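Local coordinates for putative ATPase, AAA family (Prochlorococcus marinus subsp. pastoris str. CCMP1986, PDB 3CTD) that is probably a DNA-dependent ATPase of the RarA/MGS1/WRNIP1 subfamily that helps cells respond to stalled DNA replication, and is represented by its C-terminal region, at the interface of chains A and B. Coordinates in Å, arbitrary orientation; residue numbers count along the deposited sequence, not the author numbering. Chains: chain A/B, Putative ATPase, AAA family.

The interface of chains A and B. Residues chain A 45, 50, 52-53, 56-57; chain B 151, 173-175, 181, 183.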
ATOM      1  N   SER A  45      -9.795  -4.997 -23.308  1.00 30.29           N
ATOM      2  CA  SER A  45     -11.060  -4.733 -22.605  1.00 31.12           C
ATOM      3  C   SER A  45     -10.813  -3.918 -21.342  1.00 30.68           C
ATOM      4  O   SER A  45     -11.511  -2.939 -21.101  1.00 30.80           O
ATOM      5  CB  SER A  45     -11.832  -6.055 -22.281  1.00 32.84           C
ATOM      6  OG  SER A  45     -12.269  -6.722 -23.481  1.00 33.17           O
ATOM      7  N   ASP A  50     -14.017  -1.570 -19.820  1.00 34.25           N
ATOM      8  CA  ASP A  50     -15.247  -2.355 -19.934  1.00 32.70           C
ATOM      9  C   ASP A  50     -15.217  -3.535 -18.959  1.00 27.02           C
ATOM     10  O   ASP A  50     -14.600  -4.558 -19.239  1.00 29.76           O
ATOM     11  CB  ASP A  50     -15.416  -2.827 -21.390  1.00 36.51           C
ATOM     12  CG  ASP A  50     -16.777  -3.484 -21.650  1.00 38.75           C
ATOM     13  OD1 ASP A  50     -17.283  -4.207 -20.760  1.00 39.09           O
ATOM     14  OD2 ASP A  50     -17.303  -3.306 -22.769  1.00 40.66           O
ATOM     15  N   ASP A  52     -17.334  -5.647 -18.052  1.00 27.63           N
ATOM     16  CA  ASP A  52     -18.090  -6.847 -18.429  1.00 30.31           C
ATOM     17  C   ASP A  52     -17.302  -7.729 -19.383  1.00 27.06           C
ATOM     18  O   ASP A  52     -17.233  -8.930 -19.184  1.00 25.89           O
ATOM     19  CB  ASP A  52     -19.471  -6.474 -18.999  1.00 30.83           C
ATOM     20  CG  ASP A  52     -20.309  -5.725 -17.973  1.00 34.43           C
ATOM     21  OD1 ASP A  52     -20.674  -6.321 -16.940  1.00 35.77           O
ATOM     22  OD2 ASP A  52     -20.529  -4.520 -18.161  1.00 35.13           O
ATOM     23  N   ALA A  53     -16.707  -7.114 -20.407  1.00 28.60           N
ATOM     24  CA  ALA A  53     -15.891  -7.821 -21.364  1.00 26.02           C
ATOM     25  C   ALA A  53     -14.653  -8.354 -20.658  1.00 25.83           C
ATOM     26  O   ALA A  53     -14.282  -9.497 -20.869  1.00 27.71           O
ATOM     27  CB  ALA A  53     -15.515  -6.890 -22.498  1.00 31.36           C
ATOM     28  N   TYR A  56     -15.630 -11.405 -18.975  1.00 31.07           N
ATOM     29  CA  TYR A  56     -15.909 -12.404 -19.979  1.00 34.42           C
ATOM     30  C   TYR A  56     -14.630 -13.040 -20.480  1.00 34.10           C
ATOM     31  O   TYR A  56     -14.504 -14.271 -20.414  1.00 35.11           O
ATOM     32  CB  TYR A  56     -16.735 -11.825 -21.111  1.00 33.83           C
ATOM     33  CG  TYR A  56     -17.025 -12.811 -22.170  1.00 37.36           C
ATOM     34  CD1 TYR A  56     -18.106 -13.684 -22.048  1.00 36.62           C
ATOM     35  CD2 TYR A  56     -16.225 -12.856 -23.330  1.00 37.63           C
ATOM     36  CE1 TYR A  56     -18.379 -14.605 -23.041  1.00 38.65           C
ATOM     37  CE2 TYR A  56     -16.447 -13.779 -24.301  1.00 37.02           C
ATOM     38  CZ  TYR A  56     -17.536 -14.647 -24.167  1.00 40.24           C
ATOM     39  OH  TYR A  56     -17.787 -15.531 -25.172  1.00 41.79           O
ATOM     40  N   TRP A  57     -13.669 -12.239 -20.954  1.00 30.33           N
ATOM     41  CA  TRP A  57     -12.379 -12.842 -21.382  1.00 29.91           C
ATOM     42  C   TRP A  57     -11.657 -13.527 -20.222  1.00 32.15           C
ATOM     43  O   TRP A  57     -11.099 -14.606 -20.399  1.00 31.27           O
ATOM     44  CB  TRP A  57     -11.478 -11.859 -22.134  1.00 29.02           C
ATOM     45  CG  TRP A  57     -12.240 -11.317 -23.354  1.00 34.30           C
ATOM     46  CD1 TRP A  57     -12.666 -10.035 -23.552  1.00 31.97           C
ATOM     47  CD2 TRP A  57     -12.711 -12.079 -24.496  1.00 31.24           C
ATOM     48  NE1 TRP A  57     -13.347  -9.944 -24.746  1.00 35.63           N
ATOM     49  CE2 TRP A  57     -13.399 -11.179 -25.340  1.00 32.78           C
ATOM     50  CE3 TRP A  57     -12.634 -13.427 -24.866  1.00 29.34           C
ATOM     51  CZ2 TRP A  57     -14.021 -11.584 -26.541  1.00 30.33           C
ATOM     52  CZ3 TRP A  57     -13.239 -13.834 -26.088  1.00 31.42           C
ATOM     53  CH2 TRP A  57     -13.936 -12.915 -26.889  1.00 32.07           C
TER
ATOM     54  N   LEU B 151      -9.654  -7.496 -31.869  1.00 32.09           N
ATOM     55  CA  LEU B 151      -9.260  -7.676 -30.483  1.00 31.39           C
ATOM     56  C   LEU B 151      -8.166  -8.709 -30.362  1.00 33.39           C
ATOM     57  O   LEU B 151      -7.688  -8.950 -29.266  1.00 32.77           O
ATOM     58  CB  LEU B 151     -10.430  -8.106 -29.600  1.00 26.23           C
ATOM     59  CG  LEU B 151     -11.590  -7.115 -29.490  1.00 29.38           C
ATOM     60  CD1 LEU B 151     -12.682  -7.638 -28.540  1.00 27.69           C
ATOM     61  CD2 LEU B 151     -11.091  -5.753 -29.102  1.00 29.40           C
ATOM     62  N   TYR B 173     -15.917  -4.835 -27.292  1.00 30.01           N
ATOM     63  CA  TYR B 173     -15.012  -5.617 -26.455  1.00 27.90           C
ATOM     64  C   TYR B 173     -15.552  -7.001 -26.178  1.00 32.24           C
ATOM     65  O   TYR B 173     -14.812  -7.950 -25.850  1.00 33.05           O
ATOM     66  CB  TYR B 173     -14.663  -4.850 -25.164  1.00 24.71           C
ATOM     67  CG  TYR B 173     -13.835  -3.592 -25.475  1.00 25.92           C
ATOM     68  CD1 TYR B 173     -12.605  -3.695 -26.129  1.00 27.42           C
ATOM     69  CD2 TYR B 173     -14.280  -2.321 -25.136  1.00 20.07           C
ATOM     70  CE1 TYR B 173     -11.848  -2.566 -26.446  1.00 24.53           C
ATOM     71  CE2 TYR B 173     -13.541  -1.189 -25.432  1.00 21.03           C
ATOM     72  CZ  TYR B 173     -12.325  -1.319 -26.107  1.00 26.88           C
ATOM     73  OH  TYR B 173     -11.572  -0.210 -26.468  1.00 25.45           O
ATOM     74  N   LEU B 174     -16.858  -7.139 -26.339  1.00 38.60           N
ATOM     75  CA  LEU B 174     -17.514  -8.445 -26.175  1.00 40.50           C
ATOM     76  C   LEU B 174     -17.805  -8.942 -27.572  1.00 34.78           C
ATOM     77  O   LEU B 174     -17.912  -8.151 -28.499  1.00 38.23           O
ATOM     78  CB  LEU B 174     -18.834  -8.293 -25.408  1.00 39.65           C
ATOM     79  CG  LEU B 174     -18.728  -8.233 -23.889  1.00 41.49           C
ATOM     80  CD1 LEU B 174     -19.871  -7.376 -23.282  1.00 43.23           C
ATOM     81  CD2 LEU B 174     -18.722  -9.606 -23.323  1.00 40.05           C
ATOM     82  N   PRO B 175     -17.975 -10.248 -27.732  1.00 36.43           N
ATOM     83  CA  PRO B 175     -18.489 -10.685 -29.054  1.00 34.49           C
ATOM     84  C   PRO B 175     -19.835 -10.018 -29.380  1.00 39.22           C
ATOM     85  O   PRO B 175     -20.599  -9.699 -28.461  1.00 39.73           O
ATOM     86  CB  PRO B 175     -18.689 -12.181 -28.873  1.00 34.53           C
ATOM     87  CG  PRO B 175     -17.819 -12.562 -27.583  1.00 34.37           C
ATOM     88  CD  PRO B 175     -17.899 -11.330 -26.727  1.00 31.23           C
ATOM     89  N   ILE B 181     -24.821  -7.112 -22.815  1.00 48.65           N
ATOM     90  CA  ILE B 181     -24.918  -7.953 -21.637  1.00 53.93           C
ATOM     91  C   ILE B 181     -24.107  -7.405 -20.440  1.00 55.96           C
ATOM     92  O   ILE B 181     -23.017  -6.817 -20.602  1.00 53.71           O
ATOM     93  CB  ILE B 181     -24.519  -9.380 -21.919  1.00 54.16           C
ATOM     94  CG1 ILE B 181     -24.874 -10.225 -20.687  1.00 57.38           C
ATOM     95  CG2 ILE B 181     -23.016  -9.439 -22.325  1.00 56.91           C
ATOM     96  CD1 ILE B 181     -24.724 -11.762 -20.887  1.00 60.30           C
ATOM     97  N   PHE B 183     -22.445  -8.244 -16.723  1.00 43.93           N
ATOM     98  CA  PHE B 183     -22.020  -9.191 -15.689  1.00 44.30           C
ATOM     99  C   PHE B 183     -21.759  -8.542 -14.335  1.00 43.24           C
ATOM    100  O   PHE B 183     -22.013  -9.153 -13.294  1.00 44.36           O
ATOM    101  CB  PHE B 183     -20.788  -9.968 -16.123  1.00 42.30           C
ATOM    102  CG  PHE B 183     -21.004 -10.802 -17.350  1.00 42.48           C
ATOM    103  CD1 PHE B 183     -21.899 -11.873 -17.340  1.00 46.56           C
ATOM    104  CD2 PHE B 183     -20.317 -10.518 -18.520  1.00 40.78           C
ATOM    105  CE1 PHE B 183     -22.098 -12.650 -18.490  1.00 46.27           C
ATOM    106  CE2 PHE B 183     -20.497 -11.271 -19.646  1.00 42.00           C
ATOM    107  CZ  PHE B 183     -21.379 -12.346 -19.641  1.00 44.73           C
TER
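A:Trp57 and the backbone carbonyl of B:Tyr173 meet in a nearly linear hydrogen bond: indole NE1 lies 2.7 Å from B:Tyr173 O, with 164° at the hydrogen, and the oxygen sits almost in the indole plane. At the far side of the patch, B:Phe183 N donates to carboxylate OD1 of A:Asp52 (2.6 Å), approaching from above the carboxylate plane. Between these polar contacts, B:Leu174 packs on helix 51-63, its CD2 3.7 Å from A:Tyr56 CB and its CG the same distance from A:Ala53 CB. The ring of B:Pro175 reaches tip to tip toward both aromatics, with CD 3.7 Å from A:Tyr56 CE2. B:Tyr173 CB rests 3.5 Å from A:Ala53 CB, while its ring runs on between A:Ser45 and A:Asp50, its plane turned 87° from the latter's carboxylate.

Within chain A, A:Tyr56, which also touches chain B directly, has CG anti to the backbone N (chi1 179°); this places CD2 3.7 Å above the centre of one indole face of A:Trp57 and helps hold it in position. A:Asp50 OD1 accepts a hydrogen bond from the backbone N of A:Ala53 (3.0 Å), capping the start of helix 51-63. An alanine in place of A:Trp57 would probably leave the B:Tyr173 carbonyl without its indole donor and open a gap beside A:Tyr56 and B:Pro175. The patch docks the 173-175 loop and B:Phe183 against helix 51-63 of a second copy, possibly supporting assembly of this C-terminal region, although the structure alone does not establish the biological oligomer.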